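Local structure of cryptochrome DASH, chloroplastic/mitochondrial (Arabidopsis thaliana, 2J4D) at residues A[308-312]-A[313-317]; A[192-195]-A[196-199]; A[155-158]-A[159-163]; A[240-244]-A[245-249]; A[221-224]-A[225-228]. The protein repairs cyclobutane pyrimidine dimers in single-stranded DNA as an FAD-dependent photolyase with a folate light antenna, binds DNA without sequence specificity and may serve as a blue-light photoreceptor. All blocks are in the same frame, centred on the assembly; numbering follows the deposited sequence.

Interaction 1 (A[308-312]-A[313-317])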
# COMPACT_ATOMS: atom_id res chain seq x y z
N ARG A 308 -9.71 -21.24 -0.86
CA ARG A 308 -9.10 -22.51 -1.24
C ARG A 308 -8.36 -23.11 -0.05
O ARG A 308 -8.41 -24.33 0.17
CB ARG A 308 -8.16 -22.33 -2.44
CG ARG A 308 -7.73 -23.68 -3.01
CD ARG A 308 -7.12 -23.59 -4.40
NE ARG A 308 -5.70 -23.30 -4.37
CZ ARG A 308 -5.19 -22.08 -4.51
NH1 ARG A 308 -6.00 -21.05 -4.70
NH2 ARG A 308 -3.88 -21.90 -4.46
N TYR A 309 -7.68 -22.26 0.71
CA TYR A 309 -6.94 -22.73 1.88
C TYR A 309 -7.90 -23.35 2.89
O TYR A 309 -7.64 -24.44 3.43
CB TYR A 309 -6.21 -21.57 2.54
CG TYR A 309 -5.31 -21.96 3.70
CD1 TYR A 309 -3.95 -22.21 3.50
CD2 TYR A 309 -5.81 -22.03 5.00
CE1 TYR A 309 -3.11 -22.53 4.58
CE2 TYR A 309 -4.99 -22.35 6.08
CZ TYR A 309 -3.64 -22.59 5.86
OH TYR A 309 -2.81 -22.88 6.93
N GLU A 310 -9.02 -22.67 3.14
CA GLU A 310 -10.00 -23.16 4.10
C GLU A 310 -10.58 -24.51 3.67
O GLU A 310 -10.85 -25.36 4.51
CB GLU A 310 -11.14 -22.15 4.29
CG GLU A 310 -10.68 -20.83 4.91
CD GLU A 310 -11.82 -20.04 5.50
OE1 GLU A 310 -12.93 -20.07 4.93
OE2 GLU A 310 -11.60 -19.37 6.54
N LYS A 311 -10.74 -24.70 2.37
CA LYS A 311 -11.28 -25.95 1.85
C LYS A 311 -10.27 -27.10 1.88
O LYS A 311 -10.59 -28.21 2.28
CB LYS A 311 -11.76 -25.76 0.40
CG LYS A 311 -12.30 -27.03 -0.26
CD LYS A 311 -12.69 -26.76 -1.72
CE LYS A 311 -13.36 -27.97 -2.37
NZ LYS A 311 -12.46 -29.15 -2.47
N GLU A 312 -9.05 -26.81 1.46
CA GLU A 312 -8.02 -27.83 1.40
C GLU A 312 -7.26 -28.11 2.69
O GLU A 312 -6.84 -29.24 2.94
CB GLU A 312 -7.02 -27.48 0.30
CG GLU A 312 -7.62 -27.49 -1.11
CD GLU A 312 -6.62 -27.03 -2.16
OE1 GLU A 312 -5.44 -26.84 -1.81
OE2 GLU A 312 -7.01 -26.87 -3.34
N ARG A 313 -7.06 -27.08 3.52
CA ARG A 313 -6.31 -27.30 4.74
C ARG A 313 -7.10 -27.07 6.01
O ARG A 313 -7.53 -28.03 6.65
CB ARG A 313 -5.03 -26.45 4.72
CG ARG A 313 -4.09 -26.84 3.58
CD ARG A 313 -2.78 -26.09 3.63
NE ARG A 313 -1.84 -26.55 2.60
CZ ARG A 313 -0.60 -26.10 2.46
NH1 ARG A 313 -0.13 -25.16 3.27
NH2 ARG A 313 0.17 -26.57 1.49
N VAL A 314 -7.29 -25.81 6.39
CA VAL A 314 -8.04 -25.53 7.60
C VAL A 314 -8.77 -24.20 7.58
O VAL A 314 -8.32 -23.22 6.98
CB VAL A 314 -7.12 -25.59 8.84
CG1 VAL A 314 -5.83 -24.84 8.58
CG2 VAL A 314 -7.82 -25.00 10.05
N ALA A 315 -9.92 -24.18 8.24
CA ALA A 315 -10.72 -22.97 8.36
C ALA A 315 -10.82 -22.71 9.86
O ALA A 315 -11.31 -23.56 10.61
CB ALA A 315 -12.09 -23.19 7.76
N ASN A 316 -10.34 -21.55 10.30
CA ASN A 316 -10.41 -21.22 11.72
C ASN A 316 -10.42 -19.72 11.92
O ASN A 316 -10.70 -18.96 10.98
CB ASN A 316 -9.24 -21.84 12.50
CG ASN A 316 -7.88 -21.32 12.05
OD1 ASN A 316 -7.77 -20.26 11.43
ND2 ASN A 316 -6.82 -22.06 12.38
N ASN A 317 -10.12 -19.27 13.13
CA ASN A 317 -10.12 -17.84 13.43
C ASN A 317 -9.01 -17.04 12.75
O ASN A 317 -9.16 -15.84 12.52
CB ASN A 317 -10.07 -17.62 14.93
CG ASN A 317 -11.41 -17.23 15.49
OD1 ASN A 317 -11.85 -16.08 15.34
ND2 ASN A 317 -12.10 -18.18 16.12
O HOH W 1 -12.96 -19.21 9.24

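Interaction 2 (A[192-195]-A[196-199])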
# COMPACT_ATOMS: atom_id res chain seq x y z
N ASP A 192 -19.47 5.56 11.18
CA ASP A 192 -18.23 6.11 11.73
C ASP A 192 -17.56 5.14 12.70
O ASP A 192 -16.50 5.42 13.24
CB ASP A 192 -18.49 7.45 12.44
CG ASP A 192 -18.62 8.60 11.46
OD1 ASP A 192 -18.03 8.51 10.35
OD2 ASP A 192 -19.28 9.61 11.78
N VAL A 193 -18.20 3.99 12.91
CA VAL A 193 -17.65 2.95 13.78
C VAL A 193 -17.35 1.73 12.92
O VAL A 193 -18.24 1.18 12.28
CB VAL A 193 -18.66 2.57 14.87
CG1 VAL A 193 -18.12 1.40 15.70
CG2 VAL A 193 -18.92 3.78 15.77
N TYR A 194 -16.09 1.31 12.92
CA TYR A 194 -15.68 0.15 12.11
C TYR A 194 -16.52 -1.10 12.34
O TYR A 194 -16.91 -1.77 11.38
CB TYR A 194 -14.22 -0.19 12.38
CG TYR A 194 -13.80 -1.51 11.76
CD1 TYR A 194 -13.46 -1.59 10.40
CD2 TYR A 194 -13.76 -2.68 12.52
CE1 TYR A 194 -13.08 -2.81 9.83
CE2 TYR A 194 -13.39 -3.89 11.95
CZ TYR A 194 -13.05 -3.95 10.61
OH TYR A 194 -12.68 -5.15 10.07
N THR A 195 -16.77 -1.42 13.60
CA THR A 195 -17.53 -2.62 13.92
C THR A 195 -18.87 -2.64 13.21
O THR A 195 -19.31 -3.68 12.72
CB THR A 195 -17.76 -2.73 15.44
OG1 THR A 195 -16.49 -2.82 16.10
CG2 THR A 195 -18.57 -3.98 15.75
N GLN A 196 -19.53 -1.48 13.16
CA GLN A 196 -20.81 -1.41 12.49
C GLN A 196 -20.68 -1.59 10.98
O GLN A 196 -21.51 -2.25 10.36
CB GLN A 196 -21.49 -0.08 12.82
CG GLN A 196 -21.90 -0.02 14.28
CD GLN A 196 -22.64 -1.28 14.73
OE1 GLN A 196 -22.19 -2.00 15.63
NE2 GLN A 196 -23.78 -1.55 14.09
N PHE A 197 -19.63 -1.00 10.40
CA PHE A 197 -19.38 -1.14 8.97
C PHE A 197 -19.14 -2.61 8.67
O PHE A 197 -19.74 -3.19 7.77
CB PHE A 197 -18.14 -0.34 8.57
CG PHE A 197 -17.59 -0.70 7.23
CD1 PHE A 197 -18.22 -0.27 6.06
CD2 PHE A 197 -16.44 -1.48 7.12
CE1 PHE A 197 -17.71 -0.61 4.81
CE2 PHE A 197 -15.92 -1.83 5.87
CZ PHE A 197 -16.55 -1.39 4.71
N ARG A 198 -18.27 -3.23 9.46
CA ARG A 198 -17.95 -4.64 9.25
C ARG A 198 -19.16 -5.55 9.37
O ARG A 198 -19.42 -6.38 8.49
CB ARG A 198 -16.87 -5.09 10.23
CG ARG A 198 -16.49 -6.56 10.08
CD ARG A 198 -15.45 -6.98 11.10
NE ARG A 198 -15.97 -6.90 12.47
CZ ARG A 198 -16.92 -7.69 12.96
NH1 ARG A 198 -17.46 -8.63 12.20
NH2 ARG A 198 -17.33 -7.54 14.21
N LYS A 199 -19.90 -5.41 10.46
CA LYS A 199 -21.07 -6.25 10.66
C LYS A 199 -22.04 -6.12 9.49
O LYS A 199 -22.63 -7.11 9.05
CB LYS A 199 -21.79 -5.91 11.96
CG LYS A 199 -21.00 -6.24 13.22
CD LYS A 199 -21.88 -6.13 14.46
CE LYS A 199 -21.06 -6.28 15.74
NZ LYS A 199 -20.30 -7.56 15.80
O HOH W 2 -15.19 -5.43 14.80

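Interaction 3 (A[155-158]-A[159-163])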
# COMPACT_ATOMS: atom_id res chain seq x y z
N LEU A 155 -7.85 16.84 -14.45
CA LEU A 155 -6.97 17.44 -15.45
C LEU A 155 -6.84 16.57 -16.70
O LEU A 155 -6.78 17.08 -17.82
CB LEU A 155 -5.60 17.72 -14.83
CG LEU A 155 -5.71 18.83 -13.77
CD1 LEU A 155 -4.49 18.82 -12.89
CD2 LEU A 155 -5.87 20.20 -14.44
N VAL A 156 -6.82 15.25 -16.52
CA VAL A 156 -6.74 14.35 -17.66
C VAL A 156 -8.05 14.41 -18.45
O VAL A 156 -8.05 14.47 -19.69
CB VAL A 156 -6.48 12.89 -17.21
CG1 VAL A 156 -6.70 11.92 -18.37
CG2 VAL A 156 -5.05 12.76 -16.70
N ASN A 157 -9.17 14.39 -17.74
CA ASN A 157 -10.46 14.43 -18.41
C ASN A 157 -10.60 15.73 -19.23
O ASN A 157 -11.05 15.70 -20.37
CB ASN A 157 -11.58 14.34 -17.37
CG ASN A 157 -12.92 14.00 -17.98
OD1 ASN A 157 -13.00 13.16 -18.88
ND2 ASN A 157 -13.97 14.64 -17.50
N GLN A 158 -10.20 16.86 -18.65
CA GLN A 158 -10.29 18.14 -19.35
C GLN A 158 -9.28 18.21 -20.50
O GLN A 158 -9.52 18.88 -21.51
CB GLN A 158 -10.09 19.30 -18.36
CG GLN A 158 -11.20 19.37 -17.32
CD GLN A 158 -11.05 20.49 -16.32
OE1 GLN A 158 -9.99 21.12 -16.21
NE2 GLN A 158 -12.11 20.74 -15.55
N GLY A 159 -8.16 17.52 -20.34
CA GLY A 159 -7.15 17.51 -21.39
C GLY A 159 -7.66 16.77 -22.61
O GLY A 159 -7.43 17.18 -23.75
N LEU A 160 -8.38 15.67 -22.37
CA LEU A 160 -8.95 14.87 -23.45
C LEU A 160 -10.05 15.63 -24.19
O LEU A 160 -10.15 15.53 -25.42
CB LEU A 160 -9.51 13.56 -22.90
CG LEU A 160 -8.47 12.59 -22.34
CD1 LEU A 160 -9.16 11.46 -21.59
CD2 LEU A 160 -7.62 12.03 -23.48
N LYS A 161 -10.87 16.38 -23.45
CA LYS A 161 -11.94 17.15 -24.07
C LYS A 161 -11.35 18.24 -24.93
O LYS A 161 -11.85 18.55 -26.00
CB LYS A 161 -12.83 17.81 -23.02
CG LYS A 161 -13.97 16.96 -22.56
CD LYS A 161 -14.57 17.54 -21.31
CE LYS A 161 -15.48 16.52 -20.64
NZ LYS A 161 -15.81 16.92 -19.25
N ARG A 162 -10.28 18.84 -24.43
CA ARG A 162 -9.65 19.90 -25.15
C ARG A 162 -9.03 19.44 -26.48
O ARG A 162 -8.54 20.27 -27.24
CB ARG A 162 -8.65 20.56 -24.21
CG ARG A 162 -7.52 21.32 -24.84
CD ARG A 162 -6.90 22.21 -23.78
NE ARG A 162 -6.12 21.48 -22.78
CZ ARG A 162 -6.44 21.36 -21.49
NH1 ARG A 162 -7.55 21.91 -21.01
NH2 ARG A 162 -5.63 20.70 -20.67
N VAL A 163 -9.04 18.14 -26.77
CA VAL A 163 -8.51 17.70 -28.08
C VAL A 163 -9.68 17.15 -28.88
O VAL A 163 -9.50 16.58 -29.95
CB VAL A 163 -7.37 16.61 -28.00
CG1 VAL A 163 -6.23 17.10 -27.11
CG2 VAL A 163 -7.91 15.26 -27.54
O HOH W 3 -5.99 19.53 -18.31

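Interaction 4 (A[240-244]-A[245-249])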
# COMPACT_ATOMS: atom_id res chain seq x y z
N GLN A 240 18.73 4.01 -2.45
CA GLN A 240 19.01 3.52 -1.11
C GLN A 240 18.71 2.03 -1.13
O GLN A 240 17.72 1.60 -1.71
CB GLN A 240 18.11 4.21 -0.08
CG GLN A 240 18.47 3.90 1.36
CD GLN A 240 17.52 4.56 2.34
OE1 GLN A 240 17.15 5.72 2.17
NE2 GLN A 240 17.13 3.82 3.38
N GLU A 241 19.58 1.23 -0.54
CA GLU A 241 19.32 -0.20 -0.51
C GLU A 241 19.08 -0.60 0.93
O GLU A 241 19.48 0.10 1.86
CB GLU A 241 20.51 -0.97 -1.09
CG GLU A 241 20.83 -0.63 -2.56
CD GLU A 241 19.62 -0.73 -3.50
OE1 GLU A 241 18.71 -1.54 -3.24
OE2 GLU A 241 19.58 -0.00 -4.53
N VAL A 242 18.40 -1.73 1.12
CA VAL A 242 18.10 -2.23 2.45
C VAL A 242 19.35 -2.91 2.99
O VAL A 242 19.86 -3.86 2.40
CB VAL A 242 16.94 -3.25 2.39
CG1 VAL A 242 16.70 -3.87 3.77
CG2 VAL A 242 15.68 -2.56 1.89
N THR A 243 19.84 -2.41 4.11
CA THR A 243 21.05 -2.95 4.71
C THR A 243 20.79 -4.10 5.69
O THR A 243 21.61 -5.02 5.80
CB THR A 243 21.82 -1.83 5.43
OG1 THR A 243 20.95 -1.17 6.35
CG2 THR A 243 22.32 -0.80 4.42
N ARG A 244 19.66 -4.04 6.39
CA ARG A 244 19.29 -5.07 7.37
C ARG A 244 17.80 -5.33 7.33
O ARG A 244 17.04 -4.50 6.82
CB ARG A 244 19.59 -4.59 8.79
CG ARG A 244 20.97 -4.05 9.04
CD ARG A 244 21.11 -3.84 10.54
NE ARG A 244 20.91 -5.10 11.24
CZ ARG A 244 20.64 -5.21 12.53
NH1 ARG A 244 20.55 -4.13 13.29
NH2 ARG A 244 20.49 -6.41 13.07
N GLY A 245 17.38 -6.46 7.89
CA GLY A 245 15.96 -6.78 7.94
C GLY A 245 15.30 -7.19 6.63
O GLY A 245 15.94 -7.72 5.73
N MET A 246 14.00 -6.93 6.53
CA MET A 246 13.24 -7.30 5.36
C MET A 246 13.44 -6.44 4.12
O MET A 246 13.30 -5.22 4.16
CB MET A 246 11.75 -7.34 5.71
CG MET A 246 11.41 -8.39 6.74
SD MET A 246 9.65 -8.48 7.09
CE MET A 246 9.48 -7.22 8.37
N ARG A 247 13.76 -7.11 3.02
CA ARG A 247 13.97 -6.47 1.74
C ARG A 247 12.79 -6.92 0.87
O ARG A 247 12.79 -8.02 0.32
CB ARG A 247 15.31 -6.96 1.16
CG ARG A 247 15.82 -6.25 -0.08
CD ARG A 247 15.02 -6.60 -1.30
NE ARG A 247 15.80 -6.47 -2.53
CZ ARG A 247 15.31 -5.98 -3.67
NH1 ARG A 247 14.05 -5.56 -3.74
NH2 ARG A 247 16.09 -5.91 -4.75
N PHE A 248 11.76 -6.08 0.77
CA PHE A 248 10.58 -6.40 -0.04
C PHE A 248 10.94 -6.28 -1.52
O PHE A 248 11.66 -5.36 -1.91
CB PHE A 248 9.44 -5.43 0.28
CG PHE A 248 8.74 -5.74 1.58
CD1 PHE A 248 7.57 -6.50 1.59
CD2 PHE A 248 9.24 -5.27 2.78
CE1 PHE A 248 6.91 -6.78 2.78
CE2 PHE A 248 8.59 -5.55 3.98
CZ PHE A 248 7.42 -6.30 3.98
N VAL A 249 10.41 -7.19 -2.33
CA VAL A 249 10.68 -7.23 -3.76
C VAL A 249 9.46 -6.75 -4.55
O VAL A 249 8.41 -7.37 -4.49
CB VAL A 249 11.03 -8.69 -4.17
CG1 VAL A 249 11.38 -8.77 -5.65
CG2 VAL A 249 12.18 -9.19 -3.30

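Interaction 5 (A[221-224]-A[225-228])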
# COMPACT_ATOMS: atom_id res chain seq x y z
N PRO A 221 -0.71 -0.82 -30.49
CA PRO A 221 -0.52 -0.07 -31.73
C PRO A 221 0.97 -0.19 -32.03
O PRO A 221 1.74 -0.67 -31.20
CB PRO A 221 -0.90 1.36 -31.35
CG PRO A 221 -1.85 1.17 -30.20
CD PRO A 221 -1.19 0.06 -29.41
N SER A 222 1.38 0.25 -33.22
CA SER A 222 2.79 0.20 -33.56
C SER A 222 3.45 1.35 -32.80
O SER A 222 3.09 2.52 -32.98
CB SER A 222 2.99 0.38 -35.06
OG SER A 222 4.37 0.31 -35.38
N VAL A 223 4.41 1.03 -31.94
CA VAL A 223 5.09 2.04 -31.15
C VAL A 223 6.58 1.99 -31.42
O VAL A 223 7.20 0.94 -31.35
CB VAL A 223 4.83 1.80 -29.64
CG1 VAL A 223 5.74 2.69 -28.80
CG2 VAL A 223 3.37 2.08 -29.33
N ASP A 224 7.16 3.15 -31.71
CA ASP A 224 8.59 3.23 -32.00
C ASP A 224 9.47 3.17 -30.76
O ASP A 224 10.56 2.59 -30.79
CB ASP A 224 8.89 4.50 -32.80
CG ASP A 224 8.09 4.57 -34.10
OD1 ASP A 224 8.00 3.54 -34.81
OD2 ASP A 224 7.57 5.66 -34.42
N ASP A 225 9.01 3.76 -29.66
CA ASP A 225 9.80 3.75 -28.42
C ASP A 225 8.90 3.52 -27.22
O ASP A 225 8.14 4.41 -26.82
CB ASP A 225 10.56 5.07 -28.28
CG ASP A 225 11.42 5.11 -27.02
OD1 ASP A 225 11.69 4.05 -26.42
OD2 ASP A 225 11.83 6.23 -26.64
N TRP A 226 9.00 2.33 -26.63
CA TRP A 226 8.19 1.98 -25.47
C TRP A 226 8.66 2.64 -24.18
O TRP A 226 7.95 2.61 -23.17
CB TRP A 226 8.12 0.46 -25.30
CG TRP A 226 7.25 -0.17 -26.35
CD1 TRP A 226 7.63 -0.62 -27.58
CD2 TRP A 226 5.83 -0.31 -26.29
NE1 TRP A 226 6.54 -1.03 -28.30
CE2 TRP A 226 5.41 -0.85 -27.53
CE3 TRP A 226 4.86 -0.03 -25.32
CZ2 TRP A 226 4.07 -1.11 -27.82
CZ3 TRP A 226 3.53 -0.29 -25.61
CH2 TRP A 226 3.14 -0.83 -26.85
N GLY A 227 9.85 3.23 -24.22
CA GLY A 227 10.40 3.93 -23.07
C GLY A 227 11.20 3.10 -22.09
O GLY A 227 10.89 1.94 -21.83
N ASP A 228 12.25 3.70 -21.53
CA ASP A 228 13.07 3.00 -20.54
C ASP A 228 12.42 3.18 -19.19
O ASP A 228 11.69 4.15 -18.97
CB ASP A 228 14.48 3.59 -20.45
CG ASP A 228 15.20 3.63 -21.78
OD1 ASP A 228 14.87 2.80 -22.66
OD2 ASP A 228 16.10 4.48 -21.93

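Interaction 1 (A[308-312]-A[313-317])
Tyr-309, on the last turn of helix 299-312, meets Arg-313 and Val-314 with both its carbonyl and its ring as the chain leaves the helix. Tyr-309 O takes a hydrogen bond from Arg-313 N at 2.7 Å, 157° at the hydrogen, and a weak one from Val-314 N at 3.3 Å. The first is an i-to-i+4 helical bond and the second reaches one residue further, so a single acceptor serves two successive amides. The ring, with CG anti to the backbone N (chi1 -175°), lies over the start of the following loop. Arg-313 CB sits 4.2 Å from the Tyr-309 ring centroid and 8° off its normal, a CH-pi contact, and the extended arginine then crosses the ring at about a right angle. Alongside, Val-314 CG1 packs 3.6 Å from Tyr-309 CE2, while Val-314 O lies near the ring plane at its edge. Beyond the rim, Tyr-309 OH bonds to Asp-267, which also forms a salt bridge with Arg-313 NH1; that NH1 bonds to Trp-264 O as well.

Glu-310 uses its aliphatic part: CB lies 3.7 Å from Ala-315 CB, and its CA-H points almost straight at Val-314 O. A water joins Glu-310 OE2 and Asn-316 O, donating to both, and Thr-319 is a further partner of that carboxylate. Asn-316 is the N-cap of helix 317-339.

Chemically, the helix-to-helix link combines a shared carbonyl with a shared aspartate, which would fix the phenol and favour a charged guanidinium. Val-314 O, buried here without a conventional donor, receives the CA-H...O contact from Glu-310.

Interaction 2 (A[192-195]-A[196-199])
Arg-198 lies one turn after Tyr-194 in the first turns of helix 194-204, whose N-cap position is held by Val-193, and the two side chains form an i-to-i+4 pair. Starting at the backbone, Arg-198 N bonds to Tyr-194 O at 2.8 Å and 174°, which sets the spacing. Arg-198 CB then lies over one face of the tyrosine ring, 4.3 Å from the centroid of Tyr-194, a CH-pi contact displaced toward the rim. With CG anti to the backbone N (chi1 179°), the chain runs on to the phenol end: Arg-198 CG is 4.1 Å and Arg-198 CD 3.5 Å from Tyr-194 OH. A bend at chi3 brings NE beside Tyr-194 CE2, which meets the guanidinium at its edge, the two planes 52° apart. NH1 pairs with Glu-202 one turn on, and the tyrosine hydroxyl bonds to Phe-324 O of helix 317-339, whose Trp-328 stacks on the same ring. Neighbouring Asp-192 belongs to a folate pocket and reaches Lys-338. On the adjacent flank Lys-199 runs alongside Thr-195, CE only 3.4 Å from Thr-195 CG2, closer than usual for two carbons. One water accepts from Arg-198 NE at 2.9 Å and is hydrogen-bonded to Thr-195 OG1 at 3.2 Å.

Interaction 3 (A[155-158]-A[159-163])
Leu-160 overlaps Val-156 one turn back along helix 147-161, the two side chains lying side by side and pointing the same way. Leu-160 CD1 is 4.1 Å from Val-156 CG1, a loose apolar contact, whereas Leu-160 CG comes within 3.3 Å of Val-156 O. That carbonyl of Val-156 also accepts from Leu-160 N at 3.0 Å and 155°. The pair forms part of the helix's inner face: Val-156 reaches Leu-127 and Leu-160 reaches Ala-131, both of helix 123-134, and Leu-160 touches Leu-169 of strand 168-172. This is the connecting helix of the beta-alpha-beta unit from strand 138-142 to strand 168-172 in the photolyase alpha/beta domain.

A different face carries the polar contacts. Arg-162, with CG anti to the backbone N (chi1 157°) and a bend at chi3, folds its guanidinium back over the helix end. Gln-158 O and Gly-159 CA both lie 3.6 Å from the guanidinium plane, over one face and toward its rim. Gly-159 has no side chain on this path. At the far end, Arg-162 NH2 donates to a water at 2.7 Å, and that water donates to Leu-155 O at 2.6 Å.

Leu-155 O therefore receives both this water and Gly-159 N, while Gln-158 O has Arg-162 N as its donor and lies against a face of the guanidinium. The positive group lies close to carbonyls at the C-terminal end, where it would probably offset part of the negative end of the helix dipole.

Interaction 4 (A[240-244]-A[245-249])
Val-242 and Arg-247 approach obliquely across a bend that leads from loop into strand 245-248, with Val-242 CB 4.0 Å from Arg-247 CG. The valine CB points toward the strand, and its two methyls divide the work. Val-242 CG1, placed anti to the backbone N, reaches Met-246 O at 3.7 Å, while Val-242 CG2 lies 4.2 Å from Arg-247 CG. No hydrogen bond spans the two segments, which makes this a contact of van der Waals type.

Arg-247 leaves the backbone with CG anti to N and turns sharply at chi2 (-72°), a bend that carries its guanidinium forward, alongside the residues that follow. Arg-247 NH1 donates to Phe-248 O at 3.0 Å and 154°; Phe-248 O lies in the guanidinium plane, although the donor stands above the plane of the carbonyl. NH1 also forms a salt bridge with Glu-100.

Arg-244 takes another course, bending at chi3, and its guanidinium meets Phe-466 through a cation-pi contact and a bond to the Phe-466 carbonyl. Between the arginines, Gly-245 has a positive phi of 73°, an angle that glycine accepts readily.

Strand 245-248 runs parallel to strand 4-7, and backbone bonds join Gly-245 and Arg-247 to His-5 and Arg-247 to Val-7. Val-242 packs on Ile-4 of that strand, on Leu-93 of helix 92-111 and on Thr-386 at the end of helix 374-386, while Met-246 touches Lys-287, an FAD-site residue by similarity.

Interaction 5 (A[221-224]-A[225-228])
Val-223 sits over one face of the Trp-226 indole, its side chain crossing the ring at about a right angle. Val-223 CB is the closest atom, 3.4 Å from Trp-226 CE2 and displaced toward the ring rim. The two methyls spread over different parts of the bicycle. Val-223 CG1 stands 3.7 Å from the centroid of the five-membered ring and 7° off its normal, a well-centred CH-pi contact, whereas Val-223 CG2 lies over the benzo part, 3.6 Å from Trp-226 CZ2. The valine thus covers both rings from one side. Val-223 CG1, anti to the backbone N, also reaches forward to Asp-225 N at 3.5 Å. Pro-221 O approaches the indole obliquely, 4.1 Å from Trp-226 CZ2.

The next shell is the backbone turn. Asp-225 OD1 accepts from Gly-227 N at 3.0 Å and 151°, an Asx turn in which the amide comes from above the carboxylate plane. This bond spans the tryptophan and constrains the backbone from which the indole springs. Gly-227 has a phi of 88°, and a CB there would press on the preceding carbonyl O. No hydrogen bond crosses between segments 221-224 and 225-228, so packing on the indole is what joins their side chains.

Further out, the turn borders the alpha/beta domain away from the annotated sites. Trp-226 pairs through its backbone with Ile-118 of strand 117-120 and packs on Leu-69 of strand 67-74; Asp-225 O accepts a hydrogen bond from Arg-119 NH2, and Gly-227 O one from Arg-106 NH2 of helix 92-111. Pro-221 and Val-223 both touch Phe-134, at the end of helix 123-134.

Overall arrangement
Along the chain the contacts follow in series, 3, 2, 5, 4 and 1, each closing before the next opens, so none nests or crosses. Interaction 3 lies at the end of the helix joining two strands of the alpha/beta sheet, and interaction 2 starts helix 194-204 against helix 317-339. The long loop after that helix holds interaction 5, beside the sheet's outer strand 117-120, and then interaction 4, where it enters the two-stranded sheet with strand 4-7. Interaction 1 turns the chain from helix 299-312 into helix 317-339, the helix that interaction 2 packs on. Their nearest atoms remain about 10 Å apart; centres of interactions 1 and 3 are about 49 Å apart.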